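Side-chain contacts in hypothetical protein (Pyrococcus furiosus, PDB 2FZF), which is of unknown function but has the ferritin-like helical fold of the rubrerythrin family, many of whose members bind a di-iron centre: residues K40-K45 against D108-A113; I55-E60 against R148-T153; E87-E92 against E117-E122; Q104-L109 against E159-W164. One frame throughout, in Å; residues are numbered along the deposited sequence.

Contact 1 (K40-K45 against D108-A113); sequences KSLAEK and DLIRWA
Leu42 meets Leu109 and Ile110 where helix 21-44 passes helix 103-129. Its CB leaves helix 21-44 toward helix 103-129, and CG then forks the chain so that the two methyls serve different partners. CD2 lies 4.1 Å from Leu109 CB, the two leucines sliding past each other in opposite directions. CD1 meets Ile110 CD1 at 3.9 Å, and here the side chains cross at about a right angle. Ile110 reaches this point because CG1 stands beside the backbone N (chi1 -63°), which carries CD1 nearer to Leu42 than its CB bond alone would suggest. The two helices run in opposite senses as members of the ferritin-like four-helix bundle, and leucine suits position 42 in its interior because the fork fills two directions at once. Ile55 of helix 51-61 also packs on both Leu42 and Ile110. Phe38, one turn before Leu42 on helix 21-44, packs on Leu109 as well.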
loop_
_atom_site.group_PDB
_atom_site.type_symbol
_atom_site.label_atom_id
_atom_site.label_comp_id
_atom_site.label_asym_id
_atom_site.label_seq_id
_atom_site.Cartn_x
_atom_site.Cartn_y
_atom_site.Cartn_z
ATOM N N LYS A 40 6.205 -7.023 -14.367
ATOM C CA LYS A 40 6.988 -8.230 -14.605
ATOM C C LYS A 40 8.330 -7.900 -15.241
ATOM O O LYS A 40 9.329 -8.535 -14.932
ATOM C CB LYS A 40 6.225 -9.191 -15.513
ATOM C CG LYS A 40 5.548 -10.326 -14.773
ATOM C CD LYS A 40 6.570 -11.237 -14.099
ATOM C CE LYS A 40 7.521 -11.880 -15.118
ATOM N NZ LYS A 40 8.532 -12.797 -14.481
ATOM N N SER A 41 8.344 -6.905 -16.123
ATOM C CA SER A 41 9.568 -6.509 -16.810
ATOM C C SER A 41 10.394 -5.574 -15.969
ATOM O O SER A 41 11.619 -5.537 -16.077
ATOM C CB SER A 41 9.237 -5.803 -18.113
ATOM O OG SER A 41 8.296 -6.554 -18.838
ATOM N N LEU A 42 9.707 -4.786 -15.157
ATOM C CA LEU A 42 10.373 -3.839 -14.291
ATOM C C LEU A 42 11.212 -4.648 -13.313
ATOM O O LEU A 42 12.421 -4.475 -13.238
ATOM C CB LEU A 42 9.337 -3.006 -13.520
ATOM C CG LEU A 42 9.421 -1.472 -13.400
ATOM C CD1 LEU A 42 8.749 -1.078 -12.088
ATOM C CD2 LEU A 42 10.861 -0.963 -13.434
ATOM N N ALA A 43 10.569 -5.547 -12.573
ATOM C CA ALA A 43 11.300 -6.346 -11.597
ATOM C C ALA A 43 12.445 -7.066 -12.285
ATOM O O ALA A 43 13.575 -7.046 -11.807
ATOM C CB ALA A 43 10.373 -7.349 -10.928
ATOM N N GLU A 44 12.123 -7.692 -13.412
ATOM C CA GLU A 44 13.069 -8.440 -14.225
ATOM C C GLU A 44 14.374 -7.675 -14.403
ATOM O O GLU A 44 15.470 -8.240 -14.396
ATOM C CB GLU A 44 12.458 -8.707 -15.603
ATOM C CG GLU A 44 12.432 -10.165 -16.029
ATOM C CD GLU A 44 11.152 -10.880 -15.632
ATOM O OE1 GLU A 44 10.815 -10.896 -14.422
ATOM O OE2 GLU A 44 10.477 -11.424 -16.541
ATOM N N LYS A 45 14.241 -6.372 -14.569
ATOM C CA LYS A 45 15.382 -5.508 -14.776
ATOM C C LYS A 45 15.482 -4.573 -13.583
ATOM O O LYS A 45 14.762 -3.585 -13.516
ATOM C CB LYS A 45 15.159 -4.713 -16.064
ATOM C CG LYS A 45 14.762 -5.585 -17.256
ATOM C CD LYS A 45 14.390 -4.742 -18.465
ATOM C CE LYS A 45 14.045 -5.594 -19.686
ATOM N NZ LYS A 45 15.208 -6.342 -20.243
ATOM N N ASP A 108 12.187 7.309 -13.298
ATOM C CA ASP A 108 11.146 7.594 -14.269
ATOM C C ASP A 108 10.062 6.521 -14.236
ATOM O O ASP A 108 8.896 6.824 -14.003
ATOM C CB ASP A 108 11.764 7.675 -15.676
ATOM C CG ASP A 108 12.667 8.913 -15.874
ATOM O OD1 ASP A 108 13.340 9.000 -16.929
ATOM O OD2 ASP A 108 12.691 9.797 -14.989
ATOM N N LEU A 109 10.464 5.273 -14.465
ATOM C CA LEU A 109 9.555 4.128 -14.475
ATOM C C LEU A 109 8.742 3.954 -13.183
ATOM O O LEU A 109 7.592 3.513 -13.231
ATOM C CB LEU A 109 10.346 2.838 -14.767
ATOM C CG LEU A 109 10.529 2.295 -16.196
ATOM C CD1 LEU A 109 9.173 2.299 -16.864
ATOM C CD2 LEU A 109 11.506 3.110 -16.996
ATOM N N ILE A 110 9.324 4.271 -12.027
ATOM C CA ILE A 110 8.558 4.142 -10.786
ATOM C C ILE A 110 7.598 5.329 -10.696
ATOM O O ILE A 110 6.488 5.195 -10.207
ATOM C CB ILE A 110 9.454 4.139 -9.504
ATOM C CG1 ILE A 110 10.399 2.925 -9.484
ATOM C CG2 ILE A 110 8.575 4.084 -8.266
ATOM C CD1 ILE A 110 9.715 1.583 -9.354
ATOM N N ARG A 111 8.024 6.490 -11.186
ATOM C CA ARG A 111 7.191 7.693 -11.137
ATOM C C ARG A 111 5.928 7.508 -11.971
ATOM O O ARG A 111 4.841 7.876 -11.532
ATOM C CB ARG A 111 7.998 8.894 -11.631
ATOM C CG ARG A 111 7.594 10.228 -11.003
ATOM C CD ARG A 111 8.480 11.346 -11.489
ATOM N NE ARG A 111 8.516 11.369 -12.949
ATOM C CZ ARG A 111 9.610 11.141 -13.672
ATOM N NH1 ARG A 111 9.549 11.172 -14.994
ATOM N NH2 ARG A 111 10.768 10.892 -13.076
ATOM N N TRP A 112 6.083 6.933 -13.167
ATOM C CA TRP A 112 4.961 6.655 -14.070
ATOM C C TRP A 112 4.047 5.571 -13.509
ATOM O O TRP A 112 2.840 5.580 -13.743
ATOM C CB TRP A 112 5.464 6.206 -15.447
ATOM C CG TRP A 112 5.748 7.357 -16.380
ATOM C CD1 TRP A 112 6.979 7.837 -16.764
ATOM C CD2 TRP A 112 4.779 8.243 -16.952
ATOM N NE1 TRP A 112 6.828 8.970 -17.525
ATOM C CE2 TRP A 112 5.486 9.243 -17.659
ATOM C CE3 TRP A 112 3.370 8.294 -16.932
ATOM C CZ2 TRP A 112 4.844 10.286 -18.338
ATOM C CZ3 TRP A 112 2.728 9.337 -17.611
ATOM C CH2 TRP A 112 3.467 10.312 -18.303
ATOM N N ALA A 113 4.630 4.625 -12.779
ATOM C CA ALA A 113 3.858 3.542 -12.199
ATOM C C ALA A 113 2.904 4.064 -11.147
ATOM O O ALA A 113 1.735 3.670 -11.109
ATOM C CB ALA A 113 4.775 2.504 -11.608
#

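Contact 2 (I55-E60 against R148-T153); sequences INWLAE and RGHYYT
Leu58 and His150 stand where helix 51-61 and helix 134-164, antiparallel members of the ferritin-like bundle, run past each other with these two CA atoms 7.0 Å apart. Leu58 has CG anti to the backbone N (chi1 -157°), a setting that extends its fork across the gap toward the imidazole. CD2 lies over one face of the His150 ring, 4.3 Å from the centroid and 20° off the normal, a CH-pi contact displaced toward the rim on the CG-ND1 side. Leu58 CG approaches the same region, 3.9 Å from His150 ND1. Trp57 comes instead to the edge of the imidazole, with its CZ3 4.4 Å from His150 CE1, and its indole also stacks on Trp57 of the second subunit, so the contact adjoins the dimer interface. One turn along, Thr153 OG1 donates to Gly149 O at 3.0 Å, which also takes the backbone N-H of Thr153, so the hydroxyl is satisfied within its own helix. Glu117 packs beside both Leu58 and His150. Because the nitrogens of an imidazole bond in the ring plane, a methyl on its face can restrict the tilt of His150 without competing for its polar edge.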
loop_
_atom_site.group_PDB
_atom_site.type_symbol
_atom_site.label_atom_id
_atom_site.label_comp_id
_atom_site.label_asym_id
_atom_site.label_seq_id
_atom_site.Cartn_x
_atom_site.Cartn_y
_atom_site.Cartn_z
ATOM N N ILE A 55 8.655 -4.513 -6.181
ATOM C CA ILE A 55 7.993 -4.554 -7.471
ATOM C C ILE A 55 7.425 -5.916 -7.823
ATOM O O ILE A 55 6.472 -6.002 -8.585
ATOM C CB ILE A 55 8.905 -4.082 -8.588
ATOM C CG1 ILE A 55 9.280 -2.623 -8.339
ATOM C CG2 ILE A 55 8.192 -4.206 -9.928
ATOM C CD1 ILE A 55 8.094 -1.694 -8.290
ATOM N N ASN A 56 8.002 -6.975 -7.265
ATOM C CA ASN A 56 7.521 -8.325 -7.525
ATOM C C ASN A 56 6.256 -8.662 -6.724
ATOM O O ASN A 56 5.333 -9.290 -7.246
ATOM C CB ASN A 56 8.624 -9.349 -7.230
ATOM C CG ASN A 56 9.434 -9.716 -8.477
ATOM O OD1 ASN A 56 8.862 -9.976 -9.544
ATOM N ND2 ASN A 56 10.762 -9.757 -8.343
ATOM N N TRP A 57 6.205 -8.244 -5.461
ATOM C CA TRP A 57 5.035 -8.511 -4.632
ATOM C C TRP A 57 3.852 -7.742 -5.188
ATOM O O TRP A 57 2.710 -8.202 -5.163
ATOM C CB TRP A 57 5.274 -8.069 -3.188
ATOM C CG TRP A 57 4.054 -8.237 -2.323
ATOM C CD1 TRP A 57 3.587 -9.402 -1.773
ATOM C CD2 TRP A 57 3.112 -7.219 -1.961
ATOM N NE1 TRP A 57 2.412 -9.168 -1.093
ATOM C CE2 TRP A 57 2.098 -7.838 -1.193
ATOM C CE3 TRP A 57 3.024 -5.842 -2.213
ATOM C CZ2 TRP A 57 1.009 -7.128 -0.672
ATOM C CZ3 TRP A 57 1.937 -5.132 -1.695
ATOM C CH2 TRP A 57 0.945 -5.779 -0.933
ATOM N N LEU A 58 4.145 -6.553 -5.691
ATOM C CA LEU A 58 3.137 -5.683 -6.257
ATOM C C LEU A 58 2.589 -6.293 -7.547
ATOM O O LEU A 58 1.398 -6.192 -7.830
ATOM C CB LEU A 58 3.771 -4.318 -6.513
ATOM C CG LEU A 58 2.919 -3.066 -6.605
ATOM C CD1 LEU A 58 3.842 -1.870 -6.584
ATOM C CD2 LEU A 58 2.082 -3.088 -7.865
ATOM N N ALA A 59 3.454 -6.935 -8.323
ATOM C CA ALA A 59 3.026 -7.560 -9.576
ATOM C C ALA A 59 2.074 -8.730 -9.323
ATOM O O ALA A 59 1.095 -8.921 -10.052
ATOM C CB ALA A 59 4.240 -8.047 -10.359
ATOM N N GLU A 60 2.381 -9.506 -8.285
ATOM C CA GLU A 60 1.586 -10.668 -7.901
ATOM C C GLU A 60 0.215 -10.236 -7.429
ATOM O O GLU A 60 -0.810 -10.756 -7.874
ATOM C CB GLU A 60 2.302 -11.452 -6.796
ATOM C CG GLU A 60 3.676 -11.957 -7.219
ATOM C CD GLU A 60 4.297 -12.931 -6.233
ATOM O OE1 GLU A 60 3.675 -13.987 -5.965
ATOM O OE2 GLU A 60 5.412 -12.645 -5.735
ATOM N N ARG A 148 -4.948 2.234 -4.546
ATOM C CA ARG A 148 -4.580 3.382 -3.737
ATOM C C ARG A 148 -3.371 2.979 -2.883
ATOM O O ARG A 148 -2.443 3.761 -2.706
ATOM C CB ARG A 148 -5.771 3.766 -2.857
ATOM C CG ARG A 148 -5.647 5.074 -2.098
ATOM C CD ARG A 148 -5.712 6.294 -3.006
ATOM N NE ARG A 148 -5.680 7.525 -2.210
ATOM C CZ ARG A 148 -6.656 7.918 -1.389
ATOM N NH1 ARG A 148 -7.753 7.176 -1.266
ATOM N NH2 ARG A 148 -6.523 9.032 -0.672
ATOM N N GLY A 149 -3.394 1.750 -2.365
ATOM C CA GLY A 149 -2.299 1.252 -1.552
ATOM C C GLY A 149 -1.017 1.043 -2.338
ATOM O O GLY A 149 0.075 1.312 -1.831
ATOM N N HIS A 150 -1.141 0.559 -3.573
ATOM C CA HIS A 150 0.025 0.337 -4.422
ATOM C C HIS A 150 0.647 1.699 -4.757
ATOM O O HIS A 150 1.863 1.818 -4.897
ATOM C CB HIS A 150 -0.376 -0.404 -5.703
ATOM C CG HIS A 150 -0.927 -1.780 -5.463
ATOM N ND1 HIS A 150 -0.402 -2.643 -4.521
ATOM C CD2 HIS A 150 -1.938 -2.455 -6.062
ATOM C CE1 HIS A 150 -1.065 -3.786 -4.551
ATOM N NE2 HIS A 150 -2.004 -3.698 -5.477
ATOM N N TYR A 151 -0.202 2.720 -4.856
ATOM C CA TYR A 151 0.236 4.077 -5.143
ATOM C C TYR A 151 1.154 4.602 -4.042
ATOM O O TYR A 151 2.221 5.159 -4.320
ATOM C CB TYR A 151 -0.966 5.019 -5.282
ATOM C CG TYR A 151 -0.586 6.486 -5.280
ATOM C CD1 TYR A 151 0.140 7.043 -6.340
ATOM C CD2 TYR A 151 -0.899 7.308 -4.193
ATOM C CE1 TYR A 151 0.549 8.384 -6.314
ATOM C CE2 TYR A 151 -0.493 8.649 -4.158
ATOM C CZ TYR A 151 0.227 9.174 -5.219
ATOM O OH TYR A 151 0.630 10.491 -5.194
ATOM N N TYR A 152 0.747 4.430 -2.788
ATOM C CA TYR A 152 1.559 4.907 -1.672
ATOM C C TYR A 152 2.844 4.089 -1.531
ATOM O O TYR A 152 3.927 4.644 -1.283
ATOM C CB TYR A 152 0.748 4.889 -0.371
ATOM C CG TYR A 152 -0.215 6.063 -0.254
ATOM C CD1 TYR A 152 0.257 7.381 -0.219
ATOM C CD2 TYR A 152 -1.596 5.862 -0.199
ATOM C CE1 TYR A 152 -0.623 8.468 -0.134
ATOM C CE2 TYR A 152 -2.485 6.944 -0.116
ATOM C CZ TYR A 152 -1.986 8.240 -0.084
ATOM O OH TYR A 152 -2.845 9.300 0.002
ATOM N N THR A 153 2.739 2.775 -1.711
ATOM C CA THR A 153 3.921 1.932 -1.622
ATOM C C THR A 153 4.911 2.415 -2.680
ATOM O O THR A 153 6.091 2.596 -2.396
ATOM C CB THR A 153 3.583 0.440 -1.884
ATOM O OG1 THR A 153 2.581 0.008 -0.959
ATOM C CG2 THR A 153 4.816 -0.434 -1.720
#

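Contact 3 (E87-E92 against E117-E122); sequences EHIGPE and EEIAAE
The long crossover connection between helix 63-76 and helix 103-129 lays Ile89, Gly90 and Pro91 against Ile119, a residue of the latter helix. Ile119 is the central residue of the contact: its CB bond points toward the loop, and its two branches divide the partners between them. A chi1 of -75° sets CG1 beside the backbone N and leaves CG2 anti to it; CG2 meets Gly90 CA at 3.8 Å. The same methyl lies 3.8 Å from Ile89 CG2, where the two isoleucines cross at about a right angle. The other branch ends in CD1, 4.0 Å from Pro91 CD. Glycine suits its place twice over: having no side chain, it lets the loop backbone come within 5.8 Å of the helix, measured from Gly90 CA to Ile119 CA, and its positive phi of 73° is one that glycine adopts easily. Proline keeps the next step of the chain extended and offers a compact apolar ring, which also packs on Trp112 and Ala116. The backbones of His88 and Gly90 are hydrogen-bonded to Leu11, near the modelled N terminus, which links that part of the chain to the loop. Two residues before Ile119, the Glu117 carboxylate comes close to those of Glu62 and Glu147, which is suggestive, but no more, of a ferritin-like metal centre. A long connection joining two helices of the same sense is typical of the ferritin-like four-helix bundle.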
loop_
_atom_site.group_PDB
_atom_site.type_symbol
_atom_site.label_atom_id
_atom_site.label_comp_id
_atom_site.label_asym_id
_atom_site.label_seq_id
_atom_site.Cartn_x
_atom_site.Cartn_y
_atom_site.Cartn_z
ATOM N N GLU A 87 -9.484 4.018 -27.313
ATOM C CA GLU A 87 -9.083 5.024 -26.352
ATOM C C GLU A 87 -8.827 4.404 -24.976
ATOM O O GLU A 87 -9.192 3.253 -24.705
ATOM C CB GLU A 87 -10.149 6.129 -26.263
ATOM C CG GLU A 87 -10.484 6.864 -27.600
ATOM C CD GLU A 87 -9.321 7.676 -28.213
ATOM O OE1 GLU A 87 -8.623 8.424 -27.482
ATOM O OE2 GLU A 87 -9.124 7.581 -29.448
ATOM N N HIS A 88 -8.172 5.166 -24.112
ATOM C CA HIS A 88 -7.882 4.684 -22.776
ATOM C C HIS A 88 -7.596 5.834 -21.816
ATOM O O HIS A 88 -6.963 6.829 -22.179
ATOM C CB HIS A 88 -6.708 3.699 -22.820
ATOM C CG HIS A 88 -5.376 4.330 -23.101
ATOM N ND1 HIS A 88 -4.763 5.197 -22.224
ATOM C CD2 HIS A 88 -4.512 4.159 -24.130
ATOM C CE1 HIS A 88 -3.576 5.532 -22.697
ATOM N NE2 HIS A 88 -3.398 4.916 -23.850
ATOM N N ILE A 89 -8.086 5.693 -20.591
ATOM C CA ILE A 89 -7.891 6.706 -19.564
ATOM C C ILE A 89 -6.571 6.496 -18.839
ATOM O O ILE A 89 -6.186 5.364 -18.543
ATOM C CB ILE A 89 -9.017 6.663 -18.505
ATOM C CG1 ILE A 89 -10.369 6.974 -19.150
ATOM C CG2 ILE A 89 -8.719 7.648 -17.395
ATOM C CD1 ILE A 89 -10.459 8.352 -19.767
ATOM N N GLY A 90 -5.879 7.593 -18.561
ATOM C CA GLY A 90 -4.624 7.515 -17.837
ATOM C C GLY A 90 -3.462 6.964 -18.630
ATOM O O GLY A 90 -3.638 6.502 -19.746
ATOM N N PRO A 91 -2.247 6.987 -18.060
ATOM C CA PRO A 91 -1.074 6.473 -18.776
ATOM C C PRO A 91 -1.099 4.976 -19.068
ATOM O O PRO A 91 -1.496 4.165 -18.234
ATOM C CB PRO A 91 0.093 6.887 -17.871
ATOM C CG PRO A 91 -0.503 6.861 -16.508
ATOM C CD PRO A 91 -1.877 7.472 -16.715
ATOM N N GLU A 92 -0.675 4.621 -20.270
ATOM C CA GLU A 92 -0.647 3.228 -20.666
ATOM C C GLU A 92 0.780 2.703 -20.564
ATOM O O GLU A 92 1.641 3.008 -21.397
ATOM C CB GLU A 92 -1.189 3.081 -22.086
ATOM C CG GLU A 92 -0.955 1.728 -22.714
ATOM C CD GLU A 92 -1.712 1.562 -24.013
ATOM O OE1 GLU A 92 -2.950 1.371 -23.964
ATOM O OE2 GLU A 92 -1.068 1.637 -25.085
ATOM N N GLU A 117 -1.098 4.100 -11.088
ATOM C CA GLU A 117 -1.869 3.570 -9.975
ATOM C C GLU A 117 -2.800 4.662 -9.444
ATOM O O GLU A 117 -3.894 4.391 -8.926
ATOM C CB GLU A 117 -0.949 3.070 -8.859
ATOM C CG GLU A 117 0.043 1.977 -9.272
ATOM C CD GLU A 117 -0.610 0.645 -9.591
ATOM O OE1 GLU A 117 -1.131 0.475 -10.711
ATOM O OE2 GLU A 117 -0.614 -0.242 -8.718
ATOM N N GLU A 118 -2.355 5.902 -9.592
ATOM C CA GLU A 118 -3.118 7.058 -9.164
ATOM C C GLU A 118 -4.390 7.105 -9.987
ATOM O O GLU A 118 -5.495 7.084 -9.441
ATOM C CB GLU A 118 -2.306 8.334 -9.390
ATOM C CG GLU A 118 -3.008 9.613 -8.975
ATOM C CD GLU A 118 -2.193 10.859 -9.304
ATOM O OE1 GLU A 118 -1.909 11.095 -10.500
ATOM O OE2 GLU A 118 -1.836 11.600 -8.361
ATOM N N ILE A 119 -4.252 7.155 -11.306
ATOM C CA ILE A 119 -5.450 7.207 -12.131
ATOM C C ILE A 119 -6.318 5.957 -11.999
ATOM O O ILE A 119 -7.527 6.057 -12.119
ATOM C CB ILE A 119 -5.119 7.456 -13.640
ATOM C CG1 ILE A 119 -4.738 8.928 -13.859
ATOM C CG2 ILE A 119 -6.333 7.160 -14.513
ATOM C CD1 ILE A 119 -3.316 9.262 -13.450
ATOM N N ALA A 120 -5.715 4.794 -11.744
ATOM C CA ALA A 120 -6.466 3.537 -11.615
ATOM C C ALA A 120 -7.411 3.482 -10.405
ATOM O O ALA A 120 -8.584 3.106 -10.534
ATOM C CB ALA A 120 -5.510 2.361 -11.572
ATOM N N ALA A 121 -6.905 3.840 -9.231
ATOM C CA ALA A 121 -7.734 3.827 -8.037
ATOM C C ALA A 121 -8.849 4.853 -8.208
ATOM O O ALA A 121 -9.999 4.587 -7.858
ATOM C CB ALA A 121 -6.898 4.155 -6.805
ATOM N N GLU A 122 -8.510 6.020 -8.748
ATOM C CA GLU A 122 -9.496 7.077 -8.965
ATOM C C GLU A 122 -10.541 6.631 -9.973
ATOM O O GLU A 122 -11.697 7.072 -9.930
ATOM C CB GLU A 122 -8.805 8.349 -9.449
ATOM C CG GLU A 122 -9.749 9.464 -9.855
ATOM C CD GLU A 122 -9.033 10.807 -10.019
ATOM O OE1 GLU A 122 -7.824 10.792 -10.387
ATOM O OE2 GLU A 122 -9.681 11.869 -9.788
#

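Contact 4 (Q104-L109 against E159-W164); sequences QDIIDL and ELLLNW
Asp108 OD2 is gripped by two donors of its own helix: Gln104 NE2 at 2.6 Å, one turn earlier, and a nitrogen of Arg111, which completes a salt bridge. The amide of Gln104 approaches from above the carboxylate plane, and its N-H...O angle of 132° makes the bond a bent one. The side chains that meet across the contact are apolar. Ile107, with CG1 beside the backbone N (chi1 -58°), turns its CD1 onto Leu161, 3.4 Å from Leu161 CB and 4.0 Å from Leu161 CD1. Ile106 CG2 adds a looser touch, 4.3 Å from Leu161 CD1. The other methyl of the leucine, CD2, sits over one face of the Trp164 ring, offset toward the rim. Helices 103-129 and 134-164, consecutive and antiparallel, form one helical hairpin of the ferritin-like bundle, the latter kinked at Leu162 and Asn163. Leu51 of helix 51-61 packs on both Ile106 and Leu161. Dispersion and the exclusion of water thus join the helices, while the polar bonds of Asp108 act along one helix and leave the seam to hydrocarbon.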
loop_
_atom_site.group_PDB
_atom_site.type_symbol
_atom_site.label_atom_id
_atom_site.label_comp_id
_atom_site.label_asym_id
_atom_site.label_seq_id
_atom_site.Cartn_x
_atom_site.Cartn_y
_atom_site.Cartn_z
ATOM N N GLN A 104 18.243 7.198 -12.672
ATOM C CA GLN A 104 17.202 8.084 -13.194
ATOM C C GLN A 104 16.133 7.280 -13.954
ATOM O O GLN A 104 14.932 7.543 -13.823
ATOM C CB GLN A 104 17.816 9.160 -14.104
ATOM C CG GLN A 104 16.836 10.238 -14.582
ATOM C CD GLN A 104 15.983 10.815 -13.456
ATOM O OE1 GLN A 104 16.497 11.202 -12.401
ATOM N NE2 GLN A 104 14.670 10.887 -13.684
ATOM N N ASP A 105 16.588 6.294 -14.728
ATOM C CA ASP A 105 15.720 5.415 -15.500
ATOM C C ASP A 105 14.780 4.644 -14.576
ATOM O O ASP A 105 13.613 4.436 -14.907
ATOM C CB ASP A 105 16.569 4.440 -16.320
ATOM C CG ASP A 105 17.385 5.137 -17.399
ATOM O OD1 ASP A 105 18.392 4.542 -17.858
ATOM O OD2 ASP A 105 17.020 6.271 -17.787
ATOM N N ILE A 106 15.294 4.209 -13.426
ATOM C CA ILE A 106 14.469 3.489 -12.459
ATOM C C ILE A 106 13.495 4.519 -11.883
ATOM O O ILE A 106 12.337 4.205 -11.621
ATOM C CB ILE A 106 15.292 2.900 -11.247
ATOM C CG1 ILE A 106 16.592 2.248 -11.725
ATOM C CG2 ILE A 106 14.462 1.851 -10.500
ATOM C CD1 ILE A 106 16.378 1.121 -12.661
ATOM N N ILE A 107 13.972 5.745 -11.678
ATOM C CA ILE A 107 13.139 6.815 -11.132
ATOM C C ILE A 107 11.929 7.099 -12.014
ATOM O O ILE A 107 10.797 7.135 -11.541
ATOM C CB ILE A 107 13.924 8.133 -10.993
ATOM C CG1 ILE A 107 15.152 7.922 -10.098
ATOM C CG2 ILE A 107 13.010 9.226 -10.416
ATOM C CD1 ILE A 107 14.827 7.507 -8.668
ATOM N N ASP A 108 12.187 7.309 -13.298
ATOM C CA ASP A 108 11.146 7.594 -14.269
ATOM C C ASP A 108 10.062 6.521 -14.236
ATOM O O ASP A 108 8.896 6.824 -14.003
ATOM C CB ASP A 108 11.764 7.675 -15.676
ATOM C CG ASP A 108 12.667 8.913 -15.874
ATOM O OD1 ASP A 108 13.340 9.000 -16.929
ATOM O OD2 ASP A 108 12.691 9.797 -14.989
ATOM N N LEU A 109 10.464 5.273 -14.465
ATOM C CA LEU A 109 9.555 4.128 -14.475
ATOM C C LEU A 109 8.742 3.954 -13.183
ATOM O O LEU A 109 7.592 3.513 -13.231
ATOM C CB LEU A 109 10.346 2.838 -14.767
ATOM C CG LEU A 109 10.529 2.295 -16.196
ATOM C CD1 LEU A 109 9.173 2.299 -16.864
ATOM C CD2 LEU A 109 11.506 3.110 -16.996
ATOM N N GLU A 159 10.380 7.901 -3.110
ATOM C CA GLU A 159 10.842 8.808 -2.058
ATOM C C GLU A 159 12.263 8.447 -1.593
ATOM O O GLU A 159 13.125 9.314 -1.480
ATOM C CB GLU A 159 9.859 8.733 -0.875
ATOM C CG GLU A 159 9.756 9.979 0.005
ATOM C CD GLU A 159 9.243 11.204 -0.738
ATOM O OE1 GLU A 159 10.033 11.814 -1.489
ATOM O OE2 GLU A 159 8.056 11.548 -0.573
ATOM N N LEU A 160 12.491 7.161 -1.334
ATOM C CA LEU A 160 13.785 6.670 -0.879
ATOM C C LEU A 160 14.802 6.553 -2.013
ATOM O O LEU A 160 16.002 6.467 -1.774
ATOM C CB LEU A 160 13.608 5.314 -0.191
ATOM C CG LEU A 160 14.076 5.222 1.269
ATOM C CD1 LEU A 160 13.710 6.492 2.039
ATOM C CD2 LEU A 160 13.444 3.997 1.923
ATOM N N LEU A 161 14.326 6.543 -3.250
ATOM C CA LEU A 161 15.224 6.451 -4.391
ATOM C C LEU A 161 15.834 7.810 -4.691
ATOM O O LEU A 161 16.762 7.920 -5.485
ATOM C CB LEU A 161 14.470 5.950 -5.623
ATOM C CG LEU A 161 14.346 4.442 -5.741
ATOM C CD1 LEU A 161 13.514 4.091 -6.950
ATOM C CD2 LEU A 161 15.753 3.826 -5.842
ATOM N N LEU A 162 15.294 8.847 -4.061
ATOM C CA LEU A 162 15.775 10.212 -4.262
ATOM C C LEU A 162 17.052 10.479 -3.477
ATOM O O LEU A 162 17.874 11.316 -3.866
ATOM C CB LEU A 162 14.694 11.203 -3.840
ATOM C CG LEU A 162 13.450 11.227 -4.724
ATOM C CD1 LEU A 162 12.316 11.862 -3.944
ATOM C CD2 LEU A 162 13.726 11.975 -6.030
ATOM N N ASN A 163 17.204 9.770 -2.362
ATOM C CA ASN A 163 18.386 9.906 -1.515
ATOM C C ASN A 163 19.602 9.332 -2.257
ATOM O O ASN A 163 20.730 9.788 -2.071
ATOM C CB ASN A 163 18.179 9.148 -0.191
ATOM C CG ASN A 163 17.033 9.717 0.650
ATOM O OD1 ASN A 163 17.091 10.861 1.118
ATOM N ND2 ASN A 163 15.985 8.912 0.846
ATOM N N TRP A 164 19.343 8.341 -3.107
ATOM C CA TRP A 164 20.374 7.668 -3.887
ATOM C C TRP A 164 21.354 8.626 -4.563
ATOM O O TRP A 164 22.561 8.550 -4.328
ATOM C CB TRP A 164 19.714 6.770 -4.930
ATOM C CG TRP A 164 20.336 5.414 -5.064
ATOM C CD1 TRP A 164 21.340 5.047 -5.913
ATOM C CD2 TRP A 164 19.962 4.230 -4.352
ATOM N NE1 TRP A 164 21.610 3.703 -5.779
ATOM C CE2 TRP A 164 20.777 3.176 -4.826
ATOM C CE3 TRP A 164 19.016 3.954 -3.359
ATOM C CZ2 TRP A 164 20.674 1.866 -4.343
ATOM C CZ3 TRP A 164 18.912 2.647 -2.875
ATOM C CH2 TRP A 164 19.737 1.623 -3.370
#

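From the N terminus, helix 21-44 supplies 40-45, and contact 1 closes its loop at 108-113 in helix 103-129. Contact 2 starts from 55-60 in helix 51-61 and closes at 148-153, so it crosses contact 1. Contact 3, from the crossover loop to 117-122, lies wholly within the span of contact 2 but crosses contact 1. Contact 4 starts at 104-109, sharing Asp108 and Leu109 with contact 1, and ends at 159-164, crossing contacts 2 and 3. Helix 103-129 takes part in contacts 1, 3 and 4, tying together helix 21-44, the loop and helix 134-164; Ile55 joins contact 1 to contact 2, and Glu117 joins contact 2 to contact 3.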